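Local coordinates for protein GNA33 (Neisseria gonorrhoeae FA 1090, PDB 2G5D) that probably cleaves the glycosidic bond between N-acetylmuramic acid and N-acetylglucosamine in peptidoglycan as a lytic transglycosylase, forming a 1,6-anhydro bond in the N-acetylmuramic acid, at residues A[25-35]-A[412-420]. Sequence-based numbering, arbitrary orientation.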
loop_
_atom_site.group_PDB
_atom_site.type_symbol
_atom_site.label_atom_id
_atom_site.label_comp_id
_atom_site.label_asym_id
_atom_site.label_seq_id
_atom_site.Cartn_x
_atom_site.Cartn_y
_atom_site.Cartn_z
ATOM N N ALA A 25 -24.773 20.832 0.558
ATOM C CA ALA A 25 -24.458 19.602 -0.148
ATOM C C ALA A 25 -24.039 19.802 -1.599
ATOM O O ALA A 25 -23.234 19.036 -2.131
ATOM C CB ALA A 25 -25.598 18.607 -0.051
ATOM N N GLY A 26 -24.577 20.798 -2.278
ATOM C CA GLY A 26 -24.257 20.872 -3.705
ATOM C C GLY A 26 -25.013 19.844 -4.536
ATOM O O GLY A 26 -25.534 18.859 -4.015
ATOM N N ILE A 27 -25.061 20.079 -5.840
ATOM C CA ILE A 27 -26.088 19.489 -6.701
ATOM C C ILE A 27 -25.595 18.234 -7.418
ATOM O O ILE A 27 -24.621 18.296 -8.154
ATOM C CB ILE A 27 -26.583 20.551 -7.705
ATOM C CG1 ILE A 27 -27.139 21.759 -6.942
ATOM C CG2 ILE A 27 -27.627 19.966 -8.699
ATOM C CD1 ILE A 27 -27.055 23.060 -7.702
ATOM N N PRO A 28 -26.255 17.083 -7.189
ATOM C CA PRO A 28 -25.780 15.844 -7.824
ATOM C C PRO A 28 -26.106 15.770 -9.318
ATOM O O PRO A 28 -27.160 16.243 -9.756
ATOM C CB PRO A 28 -26.531 14.732 -7.075
ATOM C CG PRO A 28 -27.497 15.392 -6.170
ATOM C CD PRO A 28 -27.445 16.868 -6.343
ATOM N N ASP A 29 -25.180 15.211 -10.091
ATOM C CA ASP A 29 -25.459 14.805 -11.460
ATOM C C ASP A 29 -26.576 13.768 -11.377
ATOM O O ASP A 29 -26.577 12.932 -10.461
ATOM C CB ASP A 29 -24.191 14.248 -12.111
ATOM C CG ASP A 29 -23.129 15.320 -12.302
ATOM O OD1 ASP A 29 -23.405 16.297 -13.005
ATOM O OD2 ASP A 29 -22.025 15.211 -11.749
ATOM N N PRO A 30 -27.572 13.864 -12.282
ATOM C CA PRO A 30 -28.724 12.971 -12.136
ATOM C C PRO A 30 -28.450 11.513 -12.562
ATOM O O PRO A 30 -27.453 11.232 -13.234
ATOM C CB PRO A 30 -29.794 13.635 -12.994
ATOM C CG PRO A 30 -29.045 14.456 -13.998
ATOM C CD PRO A 30 -27.717 14.799 -13.416
ATOM N N ALA A 31 -29.321 10.600 -12.125
ATOM C CA ALA A 31 -29.185 9.166 -12.396
ATOM C C ALA A 31 -29.020 8.902 -13.897
ATOM O O ALA A 31 -29.668 9.547 -14.730
ATOM C CB ALA A 31 -30.364 8.401 -11.820
ATOM N N GLY A 32 -28.081 8.024 -14.238
ATOM C CA GLY A 32 -27.795 7.743 -15.639
ATOM C C GLY A 32 -26.718 8.620 -16.264
ATOM O O GLY A 32 -26.372 8.418 -17.419
ATOM N N THR A 33 -26.192 9.595 -15.520
ATOM C CA THR A 33 -25.130 10.486 -16.049
ATOM C C THR A 33 -23.845 9.694 -16.269
ATOM O O THR A 33 -23.478 8.863 -15.449
ATOM C CB THR A 33 -24.859 11.718 -15.120
ATOM O OG1 THR A 33 -26.035 12.533 -15.056
ATOM C CG2 THR A 33 -23.708 12.589 -15.639
ATOM N N THR A 34 -23.179 9.937 -17.396
ATOM C CA THR A 34 -21.997 9.167 -17.744
ATOM C C THR A 34 -20.780 10.065 -17.983
ATOM O O THR A 34 -20.913 11.215 -18.408
ATOM C CB THR A 34 -22.243 8.251 -18.978
ATOM O OG1 THR A 34 -22.977 8.976 -19.958
ATOM C CG2 THR A 34 -23.058 7.025 -18.611
ATOM N N VAL A 35 -19.603 9.524 -17.673
ATOM C CA VAL A 35 -18.303 10.122 -17.989
ATOM C C VAL A 35 -17.492 8.953 -18.527
ATOM O O VAL A 35 -17.639 7.824 -18.061
ATOM C CB VAL A 35 -17.591 10.716 -16.709
ATOM C CG1 VAL A 35 -16.116 10.965 -16.964
ATOM C CG2 VAL A 35 -18.241 12.012 -16.267
ATOM N N LEU A 412 -18.457 10.468 -4.895
ATOM C CA LEU A 412 -17.766 11.748 -5.007
ATOM C C LEU A 412 -18.723 12.823 -4.529
ATOM O O LEU A 412 -19.957 12.689 -4.719
ATOM C CB LEU A 412 -17.366 12.024 -6.483
ATOM C CG LEU A 412 -16.315 11.084 -7.074
ATOM C CD1 LEU A 412 -16.226 11.256 -8.600
ATOM C CD2 LEU A 412 -14.940 11.287 -6.390
ATOM N N PRO A 413 -18.176 13.895 -3.923
ATOM C CA PRO A 413 -19.030 15.024 -3.505
ATOM C C PRO A 413 -19.967 15.449 -4.644
ATOM O O PRO A 413 -19.499 15.622 -5.785
ATOM C CB PRO A 413 -18.013 16.117 -3.186
ATOM C CG PRO A 413 -16.792 15.349 -2.758
ATOM C CD PRO A 413 -16.750 14.143 -3.626
ATOM N N ASN A 414 -21.266 15.584 -4.351
ATOM C CA ASN A 414 -22.257 15.976 -5.372
ATOM C C ASN A 414 -21.732 17.093 -6.259
ATOM O O ASN A 414 -21.317 18.136 -5.750
ATOM C CB ASN A 414 -23.530 16.499 -4.720
ATOM C CG ASN A 414 -24.198 15.499 -3.825
ATOM O OD1 ASN A 414 -24.116 14.299 -4.038
ATOM N ND2 ASN A 414 -24.914 15.998 -2.833
ATOM N N GLY A 415 -21.759 16.883 -7.578
ATOM C CA GLY A 415 -21.244 17.871 -8.516
ATOM C C GLY A 415 -19.875 17.542 -9.074
ATOM O O GLY A 415 -19.556 17.905 -10.196
ATOM N N MET A 416 -19.056 16.848 -8.290
ATOM C CA MET A 416 -17.733 16.450 -8.750
ATOM C C MET A 416 -17.825 15.181 -9.611
ATOM O O MET A 416 -18.382 14.160 -9.195
ATOM C CB MET A 416 -16.784 16.256 -7.567
ATOM C CG MET A 416 -15.391 15.775 -7.949
ATOM S SD MET A 416 -14.433 15.131 -6.559
ATOM C CE MET A 416 -14.198 16.613 -5.587
ATOM N N LYS A 417 -17.277 15.259 -10.814
ATOM C CA LYS A 417 -17.319 14.136 -11.728
ATOM C C LYS A 417 -16.074 13.282 -11.566
ATOM O O LYS A 417 -15.024 13.782 -11.166
ATOM C CB LYS A 417 -17.517 14.619 -13.179
ATOM C CG LYS A 417 -18.960 15.081 -13.443
ATOM C CD LYS A 417 -19.331 15.054 -14.900
ATOM C CE LYS A 417 -19.372 16.451 -15.479
ATOM N NZ LYS A 417 -20.545 17.170 -14.946
ATOM N N PRO A 418 -16.188 11.979 -11.855
ATOM C CA PRO A 418 -15.000 11.165 -11.931
ATOM C C PRO A 418 -14.203 11.571 -13.179
ATOM O O PRO A 418 -14.718 12.236 -14.084
ATOM C CB PRO A 418 -15.557 9.755 -12.045
ATOM C CG PRO A 418 -16.884 9.929 -12.663
ATOM C CD PRO A 418 -17.405 11.214 -12.173
ATOM N N GLU A 419 -12.941 11.204 -13.220
ATOM C CA GLU A 419 -12.134 11.630 -14.326
ATOM C C GLU A 419 -11.068 10.590 -14.569
ATOM O O GLU A 419 -10.445 10.087 -13.635
ATOM C CB GLU A 419 -11.505 12.987 -14.005
ATOM C CG GLU A 419 -10.652 13.553 -15.087
ATOM C CD GLU A 419 -9.945 14.826 -14.641
ATOM O OE1 GLU A 419 -10.311 15.366 -13.572
ATOM O OE2 GLU A 419 -9.021 15.265 -15.358
ATOM N N TYR A 420 -10.886 10.268 -15.840
ATOM C CA TYR A 420 -9.758 9.489 -16.271
ATOM C C TYR A 420 -8.549 10.425 -16.277
ATOM O O TYR A 420 -8.580 11.513 -16.878
ATOM C CB TYR A 420 -10.040 8.868 -17.638
ATOM C CG TYR A 420 -8.832 8.246 -18.311
ATOM C CD1 TYR A 420 -8.382 8.711 -19.554
ATOM C CD2 TYR A 420 -8.130 7.207 -17.699
ATOM C CE1 TYR A 420 -7.270 8.141 -20.174
ATOM C CE2 TYR A 420 -7.033 6.638 -18.298
ATOM C CZ TYR A 420 -6.605 7.107 -19.534
ATOM O OH TYR A 420 -5.513 6.524 -20.112
HETATM O O HOH W 1 -22.640 14.459 -9.017
#
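With CG set opposite its own carbonyl carbon (chi1 -60°), the amide of Asn414 reaches the carbonyl oxygens of Ala25 and Gly26, while Lys417, turned likewise about chi1 but bent at chi3 and chi4, folds its amine round to the carboxylate of Asp29. Asn414 ND2 donates to Gly26 O alone of the two, at 3.2 Å, a bent bond (136° at the hydrogen) that meets the oxygen from above the carbonyl plane. The same amide gives ND2 to Arg101 O and pairs OD1 with Thr104 OG1. Asparagine suits this place because a short, flat group that both donates and accepts can join segment 25-35 to the end of helix 92-102 and the start of strand 103-110. The Pro28 ring lies alongside, its CB 3.9 Å from Asn414 OD1, and as a proline it has no backbone N-H to satisfy here. Gly415 occupies the third position of the type II turn 413-416, with backbone angles that favour glycine. Gly415 N donates to a water oxygen 3.0 Å away, which also accepts from Asp29 N and donates to Asp29 OD2, stitching the turn to the loop. Asp29 OD1 faces Lys417 NZ at 3.6 Å in a loose salt bridge, and OD2 rests 3.5 Å from Lys417 CG, the two side chains crossing nearly at right angles. Farther along, Val35 is the apolar end of the contact: its CG2 packs on Lys417 CD at 3.5 Å, and its CB lies 4.2 Å from CG of the buried Pro418. This surface contact joins the chain's two ends: strand 34-37 pairs with strand 40-44, which runs antiparallel to strand 103-110, itself paired with strand 403-413, while Trp106 of strand 103-110 touches Asp29, Thr33 and Pro418.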